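Local coordinates for hypothetical protein (Streptococcus pneumoniae, PDB 2HIY) that is of unknown function but belongs to the conserved bacterial DUF1697 family and is built around two four-stranded antiparallel sheets, at residues T5-L10 and F77-L82; R98-K103 and G141-E146. One frame throughout, in Å; residues are numbered along the deposited sequence. Where two conformers were deposited one is given.

Contact 1: residues T5-L10 and F77-L82; sequences TRYALL and FSLLSL
Strands 5-10 and 78-81 run antiparallel, their axes 4.6 Å apart at the closest point. Backbone bonds form the ladder. Ala8 N gives a nearly straight bond to Leu80 O (2.8 Å), and Leu80 N returns one to Ala8 O. Leu10 and Ser78 make a second reciprocal pair. A fifth bond, Leu82 N to Arg6 O at 2.9 Å, is more bent (150°). Between these pairs, CA-H...O contacts such as Leu79 CA to Ala8 O (3.3 Å) fill in.

Apolar packing occurs on both faces. On one, Leu79 CG is anti to the backbone N (chi1 -176°), and CD1 reaches Tyr7 CB at 3.9 Å. Leu9 CD1 meets Phe77 CD1 at 3.6 Å as the two side chains cross obliquely. Tyr7 and Leu9 also touch helix 56-70. On the other face, Leu80 CG lies 4.2 Å from Ala8 CB, and Leu10 and Leu80 pack on Phe107 and helix 171-182.

There Ser78 OG hydrogen-bonds Tyr108 O. On the first face, Ser81 OG accepts from Asp84 N. Ser81 is thus the N-cap of helix 82-89. The arrangement is an antiparallel pairing of a central strand with an outermost strand, in a sheet of order 39-41, 47-52, 5-10, 78-81.

Contact 2: residues R98-K103 and G141-E146; sequences RDLARK and GKFSEE
Leu100 lies alongside Phe143, both side chains pointing the same way. Its CG is 3.6 Å from Phe143 CD1, while Leu100 CD2 rests on Gly141 CA at 3.6 Å.

Ala101 N donates to Phe143 O at 3.2 Å, well above the carbonyl plane. Ala101 CB packs against Glu145 N. A water bridges Ala101 O and Glu145 OE2.

Arg102 exchanges two backbone bonds with Lys142; the one from Lys142 N to Arg102 O is nearly straight (175°). Its side chain is extended from CG to NE and crosses Glu145 at about a right angle. The grip is side-on: Arg102 NE donates to Glu145 OE2 at 3.0 Å from above the carboxylate plane, and Arg102 NH2 to the syn lone pair of Glu145 OE1 at 2.9 Å. The guanidinium and carboxylate planes are 41° apart. Tyr148 adds a cation-pi contact to Arg102. Lys142 is bent at chi2 and chi3, and its NZ forms a salt bridge with Asp104.

Lys103 pairs with Gly141 without hydrogen bonds. Lys103 NZ donates to Arg98 O at 2.8 Å, so the lysine bends back over the start of its own segment, and it also bonds Trp96 O. Two residues, Ala101 and Arg102, stand against the single residue Lys142, a classic beta bulge where antiparallel strands 102-108 and 137-142 meet.

In the fold
Contacts 1 and 2 lie on opposite sides of the chain's centre, with their own centres 27 Å apart. Their nearest atoms are about 13 Å apart, so they do not touch. They follow in series along the chain. Each joins two strands of a different four-stranded antiparallel sheet, and the second sheet, 129-133, 137-142, 102-108, 166-170, repeats the order of the first. Strand 102-108 links the regions: it begins in contact 2, and its far end brings Phe107 and Tyr108 to contact 1. Contact 1 is buried. Contact 2 is more peripheral, and Arg102 and Glu145 pack on a second subunit there. A bound magnesium ion is about 7 Å from the side chain of Ala101.

Contact 1: residues T5-L10 and F77-L82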
loop_
_atom_site.group_PDB
_atom_site.type_symbol
_atom_site.label_atom_id
_atom_site.label_comp_id
_atom_site.label_asym_id
_atom_site.label_seq_id
_atom_site.Cartn_x
_atom_site.Cartn_y
_atom_site.Cartn_z
ATOM N N THR D 5 -2.890 -42.533 6.451
ATOM C CA THR D 5 -2.729 -41.765 5.216
ATOM C C THR D 5 -2.241 -40.386 5.575
ATOM O O THR D 5 -2.703 -39.806 6.545
ATOM C CB THR D 5 -4.083 -41.704 4.486
ATOM O OG1 THR D 5 -4.479 -43.038 4.164
ATOM C CG2 THR D 5 -4.035 -40.857 3.197
ATOM N N ARG D 6 -1.304 -39.871 4.790
ATOM C CA ARG D 6 -0.802 -38.535 4.939
ATOM C C ARG D 6 -1.610 -37.624 4.015
ATOM O O ARG D 6 -1.806 -37.922 2.820
ATOM C CB ARG D 6 0.690 -38.492 4.588
ATOM C CG ARG D 6 1.384 -37.192 4.934
ATOM C CD ARG D 6 1.799 -37.175 6.397
ATOM N NE ARG D 6 2.499 -35.951 6.770
ATOM C CZ ARG D 6 2.509 -35.473 8.018
ATOM N NH1 ARG D 6 3.183 -34.368 8.300
ATOM N NH2 ARG D 6 1.829 -36.097 8.970
ATOM N N TYR D 7 -2.077 -36.527 4.594
ATOM C CA TYR D 7 -2.948 -35.543 3.940
ATOM C C TYR D 7 -2.335 -34.164 3.922
ATOM O O TYR D 7 -1.574 -33.807 4.834
ATOM C CB TYR D 7 -4.282 -35.410 4.689
ATOM C CG TYR D 7 -5.171 -36.618 4.553
ATOM C CD1 TYR D 7 -5.179 -37.623 5.528
ATOM C CD2 TYR D 7 -6.002 -36.771 3.438
ATOM C CE1 TYR D 7 -5.967 -38.733 5.396
ATOM C CE2 TYR D 7 -6.826 -37.883 3.298
ATOM C CZ TYR D 7 -6.799 -38.874 4.289
ATOM O OH TYR D 7 -7.594 -40.005 4.206
ATOM N N ALA D 8 -2.670 -33.396 2.884
ATOM C CA ALA D 8 -2.431 -31.962 2.832
ATOM C C ALA D 8 -3.789 -31.288 2.949
ATOM O O ALA D 8 -4.747 -31.633 2.240
ATOM C CB ALA D 8 -1.759 -31.548 1.496
ATOM N N LEU D 9 -3.844 -30.325 3.850
ATOM C CA LEU D 9 -5.003 -29.492 4.098
ATOM C C LEU D 9 -4.620 -28.069 3.718
ATOM O O LEU D 9 -3.742 -27.479 4.352
ATOM C CB LEU D 9 -5.316 -29.569 5.596
ATOM C CG LEU D 9 -6.412 -28.639 6.133
ATOM C CD1 LEU D 9 -7.764 -28.866 5.444
ATOM C CD2 LEU D 9 -6.532 -28.866 7.670
ATOM N N LEU D 10 -5.249 -27.540 2.675
ATOM C CA LEU D 10 -4.893 -26.222 2.135
ATOM C C LEU D 10 -6.070 -25.298 2.292
ATOM O O LEU D 10 -7.199 -25.672 1.972
ATOM C CB LEU D 10 -4.519 -26.331 0.644
ATOM C CG LEU D 10 -3.550 -27.462 0.296
ATOM C CD1 LEU D 10 -3.371 -27.405 -1.233
ATOM C CD2 LEU D 10 -2.225 -27.349 1.022
ATOM N N PHE D 77 -11.941 -25.583 1.973
ATOM C CA PHE D 77 -10.588 -26.091 2.089
ATOM C C PHE D 77 -10.383 -27.215 1.099
ATOM O O PHE D 77 -11.350 -27.882 0.705
ATOM C CB PHE D 77 -10.265 -26.544 3.534
ATOM C CG PHE D 77 -11.194 -27.604 4.084
ATOM C CD1 PHE D 77 -10.962 -28.968 3.905
ATOM C CD2 PHE D 77 -12.254 -27.232 4.893
ATOM C CE1 PHE D 77 -11.820 -29.933 4.455
ATOM C CE2 PHE D 77 -13.107 -28.199 5.456
ATOM C CZ PHE D 77 -12.891 -29.546 5.231
ATOM N N SER D 78 -9.120 -27.432 0.734
ATOM C CA SER D 78 -8.729 -28.573 -0.064
ATOM C C SER D 78 -8.134 -29.626 0.873
ATOM O O SER D 78 -7.399 -29.284 1.805
ATOM C CB SER D 78 -7.657 -28.173 -1.066
ATOM O OG SER D 78 -8.083 -27.048 -1.828
ATOM N N LEU D 79 -8.507 -30.872 0.657
ATOM C CA LEU D 79 -7.963 -31.979 1.453
ATOM C C LEU D 79 -7.620 -33.095 0.488
ATOM O O LEU D 79 -8.501 -33.645 -0.203
ATOM C CB LEU D 79 -9.004 -32.446 2.471
ATOM C CG LEU D 79 -8.492 -33.553 3.416
ATOM C CD1 LEU D 79 -7.358 -33.102 4.308
ATOM C CD2 LEU D 79 -9.646 -34.063 4.269
ATOM N N LEU D 80 -6.337 -33.436 0.437
ATOM C CA LEU D 80 -5.893 -34.446 -0.515
ATOM C C LEU D 80 -4.817 -35.310 0.094
ATOM O O LEU D 80 -4.070 -34.853 0.956
ATOM C CB LEU D 80 -5.374 -33.774 -1.789
ATOM C CG LEU D 80 -4.287 -32.737 -1.591
ATOM C CD1 LEU D 80 -2.963 -33.262 -2.125
ATOM C CD2 LEU D 80 -4.688 -31.517 -2.384
ATOM N N SER D 81 -4.699 -36.537 -0.393
ATOM C CA SER D 81 -3.730 -37.469 0.159
ATOM C C SER D 81 -2.433 -37.504 -0.641
ATOM O O SER D 81 -2.371 -37.067 -1.790
ATOM C CB SER D 81 -4.329 -38.879 0.169
ATOM O OG SER D 81 -4.535 -39.294 -1.165
ATOM N N LEU D 82 -1.405 -38.113 -0.053
ATOM C CA LEU D 82 -0.171 -38.384 -0.795
ATOM C C LEU D 82 -0.477 -39.200 -2.055
ATOM O O LEU D 82 0.054 -38.891 -3.124
ATOM C CB LEU D 82 0.836 -39.129 0.096
ATOM C CG LEU D 82 2.104 -39.673 -0.590
ATOM C CD1 LEU D 82 2.993 -38.566 -1.146
ATOM C CD2 LEU D 82 2.894 -40.614 0.354
#

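Contact 2: residues R98-K103 and G141-E146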
loop_
_atom_site.group_PDB
_atom_site.type_symbol
_atom_site.label_atom_id
_atom_site.label_comp_id
_atom_site.label_asym_id
_atom_site.label_seq_id
_atom_site.Cartn_x
_atom_site.Cartn_y
_atom_site.Cartn_z
ATOM N N ARG D 98 8.446 -26.087 -17.774
ATOM C CA ARG D 98 9.178 -25.069 -18.531
ATOM C C ARG D 98 9.162 -23.697 -17.847
ATOM O O ARG D 98 8.362 -23.457 -16.935
ATOM C CB ARG D 98 8.592 -24.928 -19.934
ATOM C CG ARG D 98 8.703 -26.185 -20.741
ATOM C CD ARG D 98 8.200 -25.914 -22.153
ATOM N NE ARG D 98 8.233 -27.193 -22.851
ATOM C CZ ARG D 98 7.178 -27.771 -23.437
ATOM N NH1 ARG D 98 6.026 -27.118 -23.535
ATOM N NH2 ARG D 98 7.326 -28.981 -23.954
ATOM N N ASP D 99 10.011 -22.794 -18.335
ATOM C CA ASP D 99 10.235 -21.499 -17.684
ATOM C C ASP D 99 9.220 -20.438 -18.093
ATOM O O ASP D 99 9.577 -19.377 -18.608
ATOM C CB ASP D 99 11.652 -21.034 -18.034
ATOM C CG ASP D 99 12.083 -19.802 -17.256
ATOM O OD1 ASP D 99 11.592 -19.587 -16.120
ATOM O OD2 ASP D 99 12.930 -19.057 -17.800
ATOM N N LEU D 100 7.944 -20.712 -17.839
ATOM C CA LEU D 100 6.890 -19.732 -18.076
ATOM C C LEU D 100 7.018 -18.677 -17.008
ATOM O O LEU D 100 7.486 -18.959 -15.891
ATOM C CB LEU D 100 5.528 -20.407 -17.934
ATOM C CG LEU D 100 5.047 -21.145 -19.186
ATOM C CD1 LEU D 100 5.860 -22.406 -19.481
ATOM C CD2 LEU D 100 3.587 -21.522 -18.978
ATOM N N ALA D 101 6.540 -17.479 -17.315
ATOM C CA ALA D 101 6.676 -16.382 -16.357
ATOM C C ALA D 101 5.966 -16.681 -15.062
ATOM O O ALA D 101 6.484 -16.384 -13.981
ATOM C CB ALA D 101 6.170 -15.082 -16.921
ATOM N N ARG D 102 4.773 -17.268 -15.141
ATOM C CA ARG D 102 3.998 -17.590 -13.928
ATOM C C ARG D 102 3.305 -18.933 -14.115
ATOM O O ARG D 102 2.712 -19.185 -15.179
ATOM C CB ARG D 102 2.961 -16.506 -13.641
ATOM C CG ARG D 102 3.635 -15.163 -13.413
ATOM C CD ARG D 102 2.758 -14.243 -12.709
ATOM N NE ARG D 102 3.248 -12.874 -12.807
ATOM C CZ ARG D 102 2.633 -11.863 -12.212
ATOM N NH1 ARG D 102 1.562 -12.107 -11.459
ATOM N NH2 ARG D 102 3.095 -10.636 -12.341
ATOM N N LYS D 103 3.326 -19.769 -13.097
ATOM C CA LYS D 103 2.631 -21.052 -13.108
ATOM C C LYS D 103 1.901 -21.219 -11.801
ATOM O O LYS D 103 2.530 -21.112 -10.757
ATOM C CB LYS D 103 3.592 -22.195 -13.325
ATOM C CG LYS D 103 4.266 -22.177 -14.712
ATOM C CD LYS D 103 5.230 -23.334 -14.918
ATOM C CE LYS D 103 6.475 -23.175 -14.035
ATOM N NZ LYS D 103 7.552 -24.159 -14.372
ATOM N N GLY D 141 -0.708 -21.793 -16.705
ATOM C CA GLY D 141 0.578 -21.142 -16.963
ATOM C C GLY D 141 0.332 -19.882 -17.763
ATOM O O GLY D 141 -0.522 -19.852 -18.651
ATOM N N LYS D 142 1.080 -18.844 -17.420
ATOM C CA LYS D 142 1.048 -17.599 -18.170
ATOM C C LYS D 142 2.462 -17.355 -18.704
ATOM O O LYS D 142 3.439 -17.360 -17.953
ATOM C CB LYS D 142 0.585 -16.441 -17.250
ATOM C CG LYS D 142 -0.924 -16.428 -16.892
ATOM C CD LYS D 142 -1.405 -17.528 -15.956
ATOM C CE LYS D 142 -0.698 -17.548 -14.633
ATOM N NZ LYS D 142 -1.383 -18.514 -13.700
ATOM N N PHE D 143 2.587 -17.137 -20.010
ATOM C CA PHE D 143 3.911 -17.209 -20.634
ATOM C C PHE D 143 4.808 -16.059 -20.331
ATOM O O PHE D 143 6.028 -16.266 -20.219
ATOM C CB PHE D 143 3.789 -17.403 -22.137
ATOM C CG PHE D 143 3.253 -18.743 -22.510
ATOM C CD1 PHE D 143 4.069 -19.858 -22.413
ATOM C CD2 PHE D 143 1.954 -18.909 -22.949
ATOM C CE1 PHE D 143 3.581 -21.130 -22.740
ATOM C CE2 PHE D 143 1.440 -20.187 -23.287
ATOM C CZ PHE D 143 2.274 -21.291 -23.167
ATOM N N SER D 144 4.260 -14.854 -20.184
ATOM C CA SER D 144 5.148 -13.681 -20.141
ATOM C C SER D 144 4.645 -12.580 -19.247
ATOM O O SER D 144 3.455 -12.263 -19.234
ATOM C CB SER D 144 5.296 -13.136 -21.563
ATOM O OG SER D 144 6.069 -11.939 -21.549
ATOM N N GLU D 145 5.565 -11.924 -18.545
ATOM C CA GLU D 145 5.184 -10.742 -17.793
ATOM C C GLU D 145 4.638 -9.634 -18.688
ATOM O O GLU D 145 3.745 -8.889 -18.261
ATOM C CB GLU D 145 6.383 -10.203 -16.987
ATOM C CG GLU D 145 6.855 -11.156 -15.856
ATOM C CD GLU D 145 5.900 -11.274 -14.670
ATOM O OE1 GLU D 145 5.024 -10.406 -14.501
ATOM O OE2 GLU D 145 6.022 -12.245 -13.891
ATOM N N GLU D 146 5.125 -9.522 -19.914
ATOM C CA GLU D 146 4.670 -8.432 -20.786
ATOM C C GLU D 146 3.230 -8.588 -21.288
ATOM O O GLU D 146 2.601 -7.595 -21.669
ATOM C CB GLU D 146 5.625 -8.248 -21.963
ATOM C CG GLU D 146 5.195 -7.213 -23.010
ATOM C CD GLU D 146 4.786 -7.843 -24.333
ATOM O OE1 GLU D 146 3.850 -8.676 -24.345
ATOM O OE2 GLU D 146 5.401 -7.504 -25.369
HETATM O O HOH W 1 7.993 -13.983 -13.942
#